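PDB 3ISL: purine catabolism protein pucG from Bacillus subtilis, which catalyses the pyridoxal-phosphate-dependent transfer of an amino group from (S)-ureidoglycine to glyoxylate, giving oxalurate and glycine in purine breakdown. Local coordinates for residues I14-P17 / G18-V22; G98-L101 / T102-E106; L115-E118 / W119-F123; R151-L155 / K156-E160. All coordinates share one frame; numbering follows the deposited sequence.

Contact 1. Residues I14-P17 / G18-V22; sequences IMTP and GPVEV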
loop_
_atom_site.group_PDB
_atom_site.type_symbol
_atom_site.label_atom_id
_atom_site.label_comp_id
_atom_site.label_asym_id
_atom_site.label_seq_id
_atom_site.Cartn_x
_atom_site.Cartn_y
_atom_site.Cartn_z
ATOM N N ILE A 14 -4.521 -22.695 0.719
ATOM C CA ILE A 14 -4.890 -21.698 1.721
ATOM C C ILE A 14 -6.380 -21.660 1.990
ATOM O O ILE A 14 -7.202 -21.279 1.113
ATOM C CB ILE A 14 -4.425 -20.262 1.387
ATOM C CG1 ILE A 14 -2.903 -20.254 1.223
ATOM C CG2 ILE A 14 -4.869 -19.284 2.544
ATOM C CD1 ILE A 14 -2.307 -18.857 0.725
ATOM N N MET A 15 -6.708 -22.030 3.227
ATOM C CA MET A 15 -8.079 -22.128 3.628
ATOM C C MET A 15 -8.334 -21.320 4.916
ATOM O O MET A 15 -9.085 -21.772 5.797
ATOM C CB MET A 15 -8.478 -23.656 3.778
ATOM C CG MET A 15 -8.602 -24.385 2.358
ATOM S SD MET A 15 -9.677 -23.541 1.101
ATOM C CE MET A 15 -11.254 -24.365 1.352
ATOM N N THR A 16 -7.712 -20.149 5.016
ATOM C CA THR A 16 -7.960 -19.203 6.108
ATOM C C THR A 16 -8.995 -18.184 5.594
ATOM O O THR A 16 -9.346 -18.211 4.412
ATOM C CB THR A 16 -6.703 -18.416 6.408
ATOM O OG1 THR A 16 -6.353 -17.610 5.259
ATOM C CG2 THR A 16 -5.538 -19.355 6.784
ATOM N N PRO A 17 -9.456 -17.270 6.470
ATOM C CA PRO A 17 -10.223 -16.100 6.017
ATOM C C PRO A 17 -9.415 -14.928 5.423
ATOM O O PRO A 17 -9.935 -13.817 5.334
ATOM C CB PRO A 17 -10.969 -15.645 7.291
ATOM C CG PRO A 17 -11.029 -16.856 8.208
ATOM C CD PRO A 17 -9.647 -17.532 7.922
ATOM N N GLY A 18 -8.176 -15.176 4.983
ATOM C CA GLY A 18 -7.371 -14.190 4.291
ATOM C C GLY A 18 -6.019 -14.055 4.941
ATOM O O GLY A 18 -5.896 -14.233 6.146
ATOM N N PRO A 19 -4.989 -13.765 4.139
ATOM C CA PRO A 19 -5.084 -13.663 2.693
ATOM C C PRO A 19 -5.168 -15.060 2.025
ATOM O O PRO A 19 -4.467 -15.999 2.473
ATOM C CB PRO A 19 -3.760 -12.972 2.311
ATOM C CG PRO A 19 -2.818 -13.390 3.430
ATOM C CD PRO A 19 -3.650 -13.411 4.643
ATOM N N VAL A 20 -5.989 -15.163 0.962
ATOM C CA VAL A 20 -6.193 -16.410 0.280
ATOM C C VAL A 20 -5.434 -16.541 -1.048
ATOM O O VAL A 20 -4.674 -15.638 -1.440
ATOM C CB VAL A 20 -7.734 -16.694 0.123
ATOM C CG1 VAL A 20 -8.405 -16.633 1.524
ATOM C CG2 VAL A 20 -8.390 -15.663 -0.839
ATOM N N GLU A 21 -5.616 -17.639 -1.747
ATOM C CA GLU A 21 -4.842 -17.899 -2.971
ATOM C C GLU A 21 -5.350 -16.946 -4.035
ATOM O O GLU A 21 -6.548 -16.587 -4.062
ATOM C CB GLU A 21 -5.094 -19.318 -3.460
ATOM C CG GLU A 21 -4.488 -20.395 -2.681
ATOM C CD GLU A 21 -5.127 -21.713 -2.983
ATOM O OE1 GLU A 21 -5.611 -21.941 -4.136
ATOM O OE2 GLU A 21 -5.157 -22.522 -2.049
ATOM N N VAL A 22 -4.456 -16.548 -4.929
ATOM C CA VAL A 22 -4.759 -15.656 -6.052
ATOM C C VAL A 22 -5.013 -16.443 -7.329
ATOM O O VAL A 22 -4.191 -17.369 -7.671
ATOM C CB VAL A 22 -3.587 -14.706 -6.192
ATOM C CG1 VAL A 22 -3.713 -13.782 -7.388
ATOM C CG2 VAL A 22 -3.569 -13.848 -4.905
HETATM O O HOH W 1 -4.033 -16.950 4.936
#

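Contact 2. Residues G98-L101 / T102-E106; sequences GYLL and TEIAE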
loop_
_atom_site.group_PDB
_atom_site.type_symbol
_atom_site.label_atom_id
_atom_site.label_comp_id
_atom_site.label_asym_id
_atom_site.label_seq_id
_atom_site.Cartn_x
_atom_site.Cartn_y
_atom_site.Cartn_z
ATOM N N GLY A 98 -15.100 -4.608 14.641
ATOM C CA GLY A 98 -15.833 -3.482 15.285
ATOM C C GLY A 98 -14.934 -2.596 16.175
ATOM O O GLY A 98 -15.051 -1.383 16.163
ATOM N N TYR A 99 -14.045 -3.207 16.947
ATOM C CA TYR A 99 -13.059 -2.477 17.767
ATOM C C TYR A 99 -11.985 -1.736 16.978
ATOM O O TYR A 99 -11.481 -0.710 17.440
ATOM C CB TYR A 99 -12.397 -3.427 18.750
ATOM C CG TYR A 99 -13.428 -3.965 19.726
ATOM C CD1 TYR A 99 -14.080 -3.109 20.607
ATOM C CD2 TYR A 99 -13.732 -5.320 19.773
ATOM C CE1 TYR A 99 -15.036 -3.583 21.501
ATOM C CE2 TYR A 99 -14.684 -5.800 20.674
ATOM C CZ TYR A 99 -15.341 -4.925 21.526
ATOM O OH TYR A 99 -16.299 -5.398 22.412
ATOM N N LEU A 100 -11.632 -2.223 15.792
ATOM C CA LEU A 100 -10.768 -1.410 14.975
ATOM C C LEU A 100 -11.477 -0.124 14.521
ATOM O O LEU A 100 -10.880 0.937 14.475
ATOM C CB LEU A 100 -10.349 -2.208 13.731
ATOM C CG LEU A 100 -9.476 -1.643 12.629
ATOM C CD1 LEU A 100 -8.078 -1.274 13.141
ATOM C CD2 LEU A 100 -9.433 -2.748 11.446
ATOM N N LEU A 101 -12.754 -0.221 14.157
ATOM C CA LEU A 101 -13.476 0.979 13.783
ATOM C C LEU A 101 -13.468 1.973 14.952
ATOM O O LEU A 101 -13.333 3.167 14.718
ATOM C CB LEU A 101 -14.942 0.657 13.440
ATOM C CG LEU A 101 -15.214 -0.214 12.216
ATOM C CD1 LEU A 101 -16.741 -0.294 12.078
ATOM C CD2 LEU A 101 -14.530 0.316 10.938
ATOM N N THR A 102 -13.635 1.488 16.201
ATOM C CA THR A 102 -13.718 2.425 17.315
ATOM C C THR A 102 -12.347 3.077 17.575
ATOM O O THR A 102 -12.243 4.285 17.850
ATOM C CB THR A 102 -14.364 1.847 18.630
ATOM O OG1 THR A 102 -13.441 1.012 19.330
ATOM C CG2 THR A 102 -15.634 1.080 18.369
ATOM N N GLU A 103 -11.298 2.278 17.469
ATOM C CA GLU A 103 -9.922 2.793 17.539
ATOM C C GLU A 103 -9.649 3.964 16.597
ATOM O O GLU A 103 -9.171 5.018 17.011
ATOM C CB GLU A 103 -8.993 1.659 17.156
ATOM C CG GLU A 103 -8.577 0.825 18.262
ATOM C CD GLU A 103 -7.445 1.484 18.932
ATOM O OE1 GLU A 103 -6.734 2.178 18.163
ATOM O OE2 GLU A 103 -7.285 1.351 20.174
ATOM N N ILE A 104 -9.930 3.739 15.321
ATOM C CA ILE A 104 -9.747 4.733 14.276
ATOM C C ILE A 104 -10.576 5.993 14.560
ATOM O O ILE A 104 -10.048 7.121 14.544
ATOM C CB ILE A 104 -10.094 4.118 12.882
ATOM C CG1 ILE A 104 -9.008 3.118 12.451
ATOM C CG2 ILE A 104 -10.166 5.202 11.865
ATOM C CD1 ILE A 104 -9.473 2.047 11.485
ATOM N N ALA A 105 -11.882 5.820 14.818
ATOM C CA ALA A 105 -12.736 6.959 15.085
ATOM C C ALA A 105 -12.248 7.773 16.284
ATOM O O ALA A 105 -12.252 9.017 16.246
ATOM C CB ALA A 105 -14.236 6.516 15.296
ATOM N N GLU A 106 -11.844 7.089 17.353
ATOM C CA GLU A 106 -11.407 7.808 18.588
ATOM C C GLU A 106 -10.153 8.602 18.338
ATOM O O GLU A 106 -10.053 9.761 18.723
ATOM C CB GLU A 106 -11.148 6.843 19.736
ATOM C CG GLU A 106 -12.141 7.049 20.824
ATOM C CD GLU A 106 -12.397 5.814 21.654
ATOM O OE1 GLU A 106 -11.540 4.886 21.641
ATOM O OE2 GLU A 106 -13.474 5.804 22.320
#

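Contact 3. Residues L115-E118 / W119-F123; sequences LECE and WGTVF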
loop_
_atom_site.group_PDB
_atom_site.type_symbol
_atom_site.label_atom_id
_atom_site.label_comp_id
_atom_site.label_asym_id
_atom_site.label_seq_id
_atom_site.Cartn_x
_atom_site.Cartn_y
_atom_site.Cartn_z
ATOM N N LEU A 115 -22.183 0.039 20.870
ATOM C CA LEU A 115 -23.047 -1.002 21.368
ATOM C C LEU A 115 -22.230 -2.283 21.225
ATOM O O LEU A 115 -21.451 -2.412 20.260
ATOM C CB LEU A 115 -24.286 -1.127 20.497
ATOM C CG LEU A 115 -25.411 -0.116 20.535
ATOM C CD1 LEU A 115 -26.228 -0.236 19.221
ATOM C CD2 LEU A 115 -26.280 -0.355 21.793
ATOM N N GLU A 116 -22.397 -3.239 22.126
ATOM C CA GLU A 116 -21.640 -4.486 21.997
ATOM C C GLU A 116 -22.540 -5.672 22.287
ATOM O O GLU A 116 -23.260 -5.680 23.284
ATOM C CB GLU A 116 -20.451 -4.504 22.947
ATOM C CG GLU A 116 -19.368 -3.393 22.721
ATOM C CD GLU A 116 -18.484 -3.212 23.980
ATOM O OE1 GLU A 116 -18.926 -2.570 24.958
ATOM O OE2 GLU A 116 -17.360 -3.727 24.038
ATOM N N CYS A 117 -22.490 -6.685 21.432
ATOM C CA CYS A 117 -23.179 -7.924 21.741
ATOM C C CYS A 117 -22.241 -9.122 21.796
ATOM O O CYS A 117 -21.061 -9.014 21.436
ATOM C CB CYS A 117 -24.363 -8.207 20.785
ATOM S SG CYS A 117 -23.886 -8.498 19.095
ATOM N N GLU A 118 -22.805 -10.262 22.223
ATOM C CA GLU A 118 -22.049 -11.471 22.361
ATOM C C GLU A 118 -21.408 -11.951 21.057
ATOM O O GLU A 118 -22.078 -12.100 20.046
ATOM C CB GLU A 118 -22.922 -12.610 22.918
ATOM C CG GLU A 118 -22.146 -13.395 23.930
ATOM C CD GLU A 118 -22.608 -14.817 24.160
ATOM O OE1 GLU A 118 -22.559 -15.228 25.344
ATOM O OE2 GLU A 118 -22.960 -15.537 23.199
ATOM N N TRP A 119 -20.125 -12.292 21.142
ATOM C CA TRP A 119 -19.423 -12.837 20.005
ATOM C C TRP A 119 -20.069 -14.160 19.621
ATOM O O TRP A 119 -20.276 -15.032 20.476
ATOM C CB TRP A 119 -17.916 -12.955 20.245
ATOM C CG TRP A 119 -17.210 -11.650 20.213
ATOM C CD1 TRP A 119 -17.745 -10.419 20.456
ATOM C CD2 TRP A 119 -15.822 -11.437 19.925
ATOM N NE1 TRP A 119 -16.767 -9.449 20.349
ATOM C CE2 TRP A 119 -15.587 -10.046 19.990
ATOM C CE3 TRP A 119 -14.760 -12.286 19.593
ATOM C CZ2 TRP A 119 -14.330 -9.482 19.763
ATOM C CZ3 TRP A 119 -13.501 -11.719 19.337
ATOM C CH2 TRP A 119 -13.310 -10.327 19.441
ATOM N N GLY A 120 -20.449 -14.243 18.344
ATOM C CA GLY A 120 -21.129 -15.404 17.782
ATOM C C GLY A 120 -22.585 -15.094 17.484
ATOM O O GLY A 120 -23.288 -15.916 16.892
ATOM N N THR A 121 -23.058 -13.923 17.917
ATOM C CA THR A 121 -24.416 -13.495 17.600
ATOM C C THR A 121 -24.315 -12.143 16.857
ATOM O O THR A 121 -23.176 -11.617 16.645
ATOM C CB THR A 121 -25.323 -13.361 18.887
ATOM O OG1 THR A 121 -25.015 -12.146 19.570
ATOM C CG2 THR A 121 -25.139 -14.556 19.884
ATOM N N VAL A 122 -25.466 -11.585 16.467
ATOM C CA VAL A 122 -25.540 -10.233 15.858
ATOM C C VAL A 122 -26.647 -9.433 16.592
ATOM O O VAL A 122 -27.428 -10.012 17.308
ATOM C CB VAL A 122 -25.806 -10.248 14.291
ATOM C CG1 VAL A 122 -24.724 -11.048 13.506
ATOM C CG2 VAL A 122 -27.249 -10.751 13.929
ATOM N N PHE A 123 -26.745 -8.131 16.340
ATOM C CA PHE A 123 -27.847 -7.285 16.841
ATOM C C PHE A 123 -29.190 -7.507 16.122
ATOM O O PHE A 123 -29.207 -7.800 14.940
ATOM C CB PHE A 123 -27.466 -5.807 16.680
ATOM C CG PHE A 123 -26.267 -5.408 17.513
ATOM C CD1 PHE A 123 -26.432 -5.027 18.833
ATOM C CD2 PHE A 123 -24.987 -5.437 16.969
ATOM C CE1 PHE A 123 -25.324 -4.638 19.612
ATOM C CE2 PHE A 123 -23.865 -5.044 17.697
ATOM C CZ PHE A 123 -24.034 -4.647 19.051
#

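Contact 4. Residues R151-L155 / K156-E160; sequences RIHPL and KAIGE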
loop_
_atom_site.group_PDB
_atom_site.type_symbol
_atom_site.label_atom_id
_atom_site.label_comp_id
_atom_site.label_asym_id
_atom_site.label_seq_id
_atom_site.Cartn_x
_atom_site.Cartn_y
_atom_site.Cartn_z
ATOM N N ARG A 151 -19.818 -14.201 11.744
ATOM C CA ARG A 151 -21.202 -13.727 11.602
ATOM C C ARG A 151 -21.244 -12.644 10.573
ATOM O O ARG A 151 -20.302 -11.909 10.446
ATOM C CB ARG A 151 -21.790 -13.190 12.930
ATOM C CG ARG A 151 -21.826 -14.239 14.044
ATOM C CD ARG A 151 -22.768 -15.394 13.697
ATOM N NE ARG A 151 -22.191 -16.598 13.113
ATOM C CZ ARG A 151 -21.214 -17.296 13.665
ATOM N NH1 ARG A 151 -20.676 -16.799 14.740
ATOM N NH2 ARG A 151 -20.752 -18.424 13.158
ATOM N N ILE A 152 -22.308 -12.671 9.779
ATOM C CA ILE A 152 -22.651 -11.633 8.845
ATOM C C ILE A 152 -23.908 -10.939 9.370
ATOM O O ILE A 152 -24.868 -11.593 9.864
ATOM C CB ILE A 152 -22.762 -12.175 7.373
ATOM C CG1 ILE A 152 -22.834 -11.027 6.366
ATOM C CG2 ILE A 152 -23.840 -13.189 7.199
ATOM C CD1 ILE A 152 -22.696 -11.517 4.834
ATOM N N HIS A 153 -23.868 -9.613 9.311
ATOM C CA HIS A 153 -24.948 -8.725 9.853
ATOM C C HIS A 153 -25.863 -8.138 8.756
ATOM O O HIS A 153 -25.331 -7.611 7.771
ATOM C CB HIS A 153 -24.308 -7.557 10.604
ATOM C CG HIS A 153 -25.176 -7.024 11.683
ATOM N ND1 HIS A 153 -24.861 -7.146 13.021
ATOM C CD2 HIS A 153 -26.407 -6.475 11.633
ATOM C CE1 HIS A 153 -25.842 -6.652 13.747
ATOM N NE2 HIS A 153 -26.797 -6.248 12.928
ATOM N N PRO A 154 -27.230 -8.236 8.904
ATOM C CA PRO A 154 -28.158 -7.548 8.012
ATOM C C PRO A 154 -27.912 -6.035 8.041
ATOM O O PRO A 154 -27.752 -5.417 9.148
ATOM C CB PRO A 154 -29.554 -7.892 8.617
ATOM C CG PRO A 154 -29.315 -9.239 9.197
ATOM C CD PRO A 154 -27.968 -9.127 9.832
ATOM N N LEU A 155 -27.833 -5.438 6.858
ATOM C CA LEU A 155 -27.550 -4.000 6.767
ATOM C C LEU A 155 -28.680 -3.062 6.276
ATOM O O LEU A 155 -28.573 -1.874 6.462
ATOM C CB LEU A 155 -26.290 -3.748 5.907
ATOM C CG LEU A 155 -25.009 -4.471 6.342
ATOM C CD1 LEU A 155 -23.929 -4.127 5.337
ATOM C CD2 LEU A 155 -24.567 -4.203 7.827
ATOM N N LYS A 156 -29.679 -3.574 5.572
ATOM C CA LYS A 156 -30.625 -2.719 4.862
ATOM C C LYS A 156 -31.442 -1.846 5.854
ATOM O O LYS A 156 -31.622 -0.633 5.637
ATOM C CB LYS A 156 -31.606 -3.561 3.986
ATOM C CG LYS A 156 -32.696 -2.800 3.120
ATOM C CD LYS A 156 -33.352 -3.849 2.097
ATOM C CE LYS A 156 -34.533 -3.332 1.224
ATOM N NZ LYS A 156 -34.134 -1.988 0.770
ATOM N N ALA A 157 -31.977 -2.480 6.887
ATOM C CA ALA A 157 -32.866 -1.734 7.822
ATOM C C ALA A 157 -32.038 -0.601 8.499
ATOM O O ALA A 157 -32.516 0.544 8.703
ATOM C CB ALA A 157 -33.543 -2.715 8.840
ATOM N N ILE A 158 -30.775 -0.899 8.730
ATOM C CA ILE A 158 -29.885 0.056 9.388
ATOM C C ILE A 158 -29.564 1.245 8.456
ATOM O O ILE A 158 -29.693 2.381 8.843
ATOM C CB ILE A 158 -28.600 -0.653 9.894
ATOM C CG1 ILE A 158 -28.985 -1.535 11.077
ATOM C CG2 ILE A 158 -27.495 0.442 10.329
ATOM C CD1 ILE A 158 -27.928 -2.607 11.421
ATOM N N GLY A 159 -29.196 0.967 7.224
ATOM C CA GLY A 159 -28.984 2.023 6.233
ATOM C C GLY A 159 -30.212 2.881 5.979
ATOM O O GLY A 159 -30.106 4.102 5.915
ATOM N N GLU A 160 -31.381 2.265 5.884
ATOM C CA GLU A 160 -32.623 3.033 5.789
ATOM C C GLU A 160 -32.847 3.993 6.942
ATOM O O GLU A 160 -33.266 5.153 6.716
ATOM C CB GLU A 160 -33.831 2.113 5.584
ATOM C CG GLU A 160 -33.887 1.873 4.068
ATOM C CD GLU A 160 -34.682 0.693 3.642
ATOM O OE1 GLU A 160 -35.120 -0.114 4.499
ATOM O OE2 GLU A 160 -34.865 0.587 2.402
HETATM O O HOH W 2 -30.036 -3.795 9.091
#

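Contact 1. Residues I14-P17 / G18-V22
Glu21 reaches back to the amide of Ile14 and closes a hairpin-like reversal of the chain, a loop with a cis peptide bond between Gly18 and Pro19 that borders the cofactor site of this class-V aminotransferase. The Glu21 side chain sets off with CG anti to its carbonyl carbon (chi1 -73°) and then runs extended, which carries OE2 to Ile14 N at 2.8 Å, a nearly straight bond made on the anti lone pair of the carboxylate. OE2 thus ties the two arms of the loop together, while OE1, in a salt bridge, ties the loop to Arg372. With alanine in place of Glu21, the Ile14 amide and the Arg372 guanidinium would probably lose their carboxylate partner, and with it the tie between the two arms at Ile14. Inside the bend, Ile14 turns CG2 toward the opposite arm, and this methyl lies 3.3 Å from Pro19 O and against Val20 CA. Val20 answers with CG1, which rests 3.4 Å from Thr16 O. Gly18 sits near Lys198, the lysine that carries pyridoxal phosphate, although that bond is absent here. The backbone angles of Gly18 would jam a CB against Pro17 O, which calls for glycine. Val34 of the second subunit packs on Ile14. Just before the turn, Thr16 holds OG1 between its backbone N and carbonyl carbon (chi1 64°), and from there OG1 accepts the N-H of Gly18, Thr16 OG1 to Gly18 N being 3.1 Å.

Contact 2. Residues G98-L101 / T102-E106
Thr102 folds its hydroxyl back onto the preceding turn of helix 96-107, where OG1 donates to Tyr99 O at 3.2 Å. The torsion that places OG1 between its own N and carbonyl carbon (chi1 77°) makes this possible, and it sends Thr102 CG2 the other way, to 3.4 Å from Gly98 O. Tyr99 O is gripped twice, since Glu103 N also reaches it at 3.0 Å, and both donors come in from the same face of the carbonyl plane. Thr102 OG1 also lies at the edge of the Tyr99 ring, near its plane. Around this point the backbone ladder is regular: Ile104 N meets Leu100 O and Ala105 N meets Leu101 O. The buried side is close-packed, with Leu101, Thr102 and Ala105 turned into the protein. Leu100 CG and Ile104 CD1 touch at 3.9 Å, where the helix faces helix 71-82 and Asn247 of the second subunit.

The looser, solvent-facing side belongs to Glu103, which is partly exposed. It bends sharply at chi2 (-83°), lays Glu103 CG 3.4 Å from Tyr99 O, and gives OE1 to Arg107 in a salt bridge one turn on.

Helix 96-107 is the helix of a beta-alpha-beta unit: it rests Thr102 on Ile91 and Ile93 of strand 88-93 and on Val112 of strand 111-116, while Leu101 and Ile104 meet Ile75 of helix 71-82.

Contact 3. Residues L115-E118 / W119-F123
Phe123 folds back over the end of strand 111-116 and lays one face of its ring against Cys117. From CB, with CG anti to the carbonyl carbon (chi1 -64°), the side chain turns in toward the strand. Phe123 CD2 comes to 3.9 Å from Cys117 SG and CE2 to 3.7 Å from the same sulfur, which stands almost over the ring centre, 13° off the normal. On the other flank of the ring, Phe123 CE1 touches Leu115 CB at 3.8 Å and also Cys117 CB, whose hydrogens make a CH-pi contact with the same face. The tip, Phe123 CZ, lies 3.5 Å from Cys117 N, and Glu116 N sits at the ring edge. Leu115 and Cys117 both direct their CB toward the returning chain, which is why it is these two that hold the ring.

The reversal is a type II beta turn from Glu118 to Thr121; it follows the end of strand 111-116, outermost in the large-domain sheet within this chain, and leads on to helix 125-135. Gly120 takes the positive phi of the turn, where a CB would jam against Trp119 O. Glu118 O is held by two donors from one residue: Thr121 N at 3.0 Å closes the turn, and Thr121 OG1, also at 3.0 Å, comes in the carbonyl plane on a lone pair. A valine in place of Thr121 would probably leave Glu118 O with the backbone N-H alone from this residue and the turn less firmly fixed. The Trp119 ring packs on Arg96 and Tyr99 of helix 96-107 and offers its edge to Cys117 O, in plane, with Trp119 CD1 3.7 Å from that oxygen.

Contact 4. Residues R151-L155 / K156-E160
Ile158 reaches back from the first turn of helix 156-164 to His153 and Pro154, which precede the helix. The van der Waals part of the contact is made by its terminal methyl. With CG1 anti to the carbonyl carbon (chi1 -71°) and the chain then extended, Ile158 CD1 comes 3.6 Å from Pro154 O and, oblique to the imidazole, 4.1 Å from His153 NE2. The side chains of His153 and Ile158 cross at about a right angle, and Ile128 of helix 125-135 and Met142 of strand 139-143 pack on both.

Backbone and water bonds form a second group. Gly159 N donates to Leu155 O at 3.0 Å, nearly straight, so helical bonding already starts from Leu155. A water accepts from Ile158 N at 3.0 Å and donates weakly to Pro154 O, bridging an amide of the first turn to the chain before it.

The charged group lies on the helix itself: Lys156 NZ meets Glu160 OE2 at 3.1 Å, from above the carboxylate plane, in a salt bridge one turn apart.

The chemistry thus divides by environment: the Ile158 methyl faces the buried side toward the sheet, the ion pair starts from an exposed lysine, and a water links Ile158 N weakly to Pro154 O.

Along the chain the four contacts come in numerical order, none enclosing another. Contacts 2, 3 and 4 belong to the large PLP-binding domain: helix 96-107 leads into strand 111-116, so contact 2 precedes contact 3, their centres about 16 Å apart. They touch where Tyr99 OH meets Glu116 OE2 at 2.6 Å, a probable hydrogen bond, and where Tyr99 packs on Trp119. Contacts 3 and 4, about 13 Å between centres, meet through Val122 with Arg151 and His153, joining the loop after strand 111-116 to strand 151-152 and the segment beyond. Contacts 1 and 2, centres about 25 Å apart across the chain's centre, both touch the second subunit and border bound cofactor; contacts 3 and 4 lie farther from it.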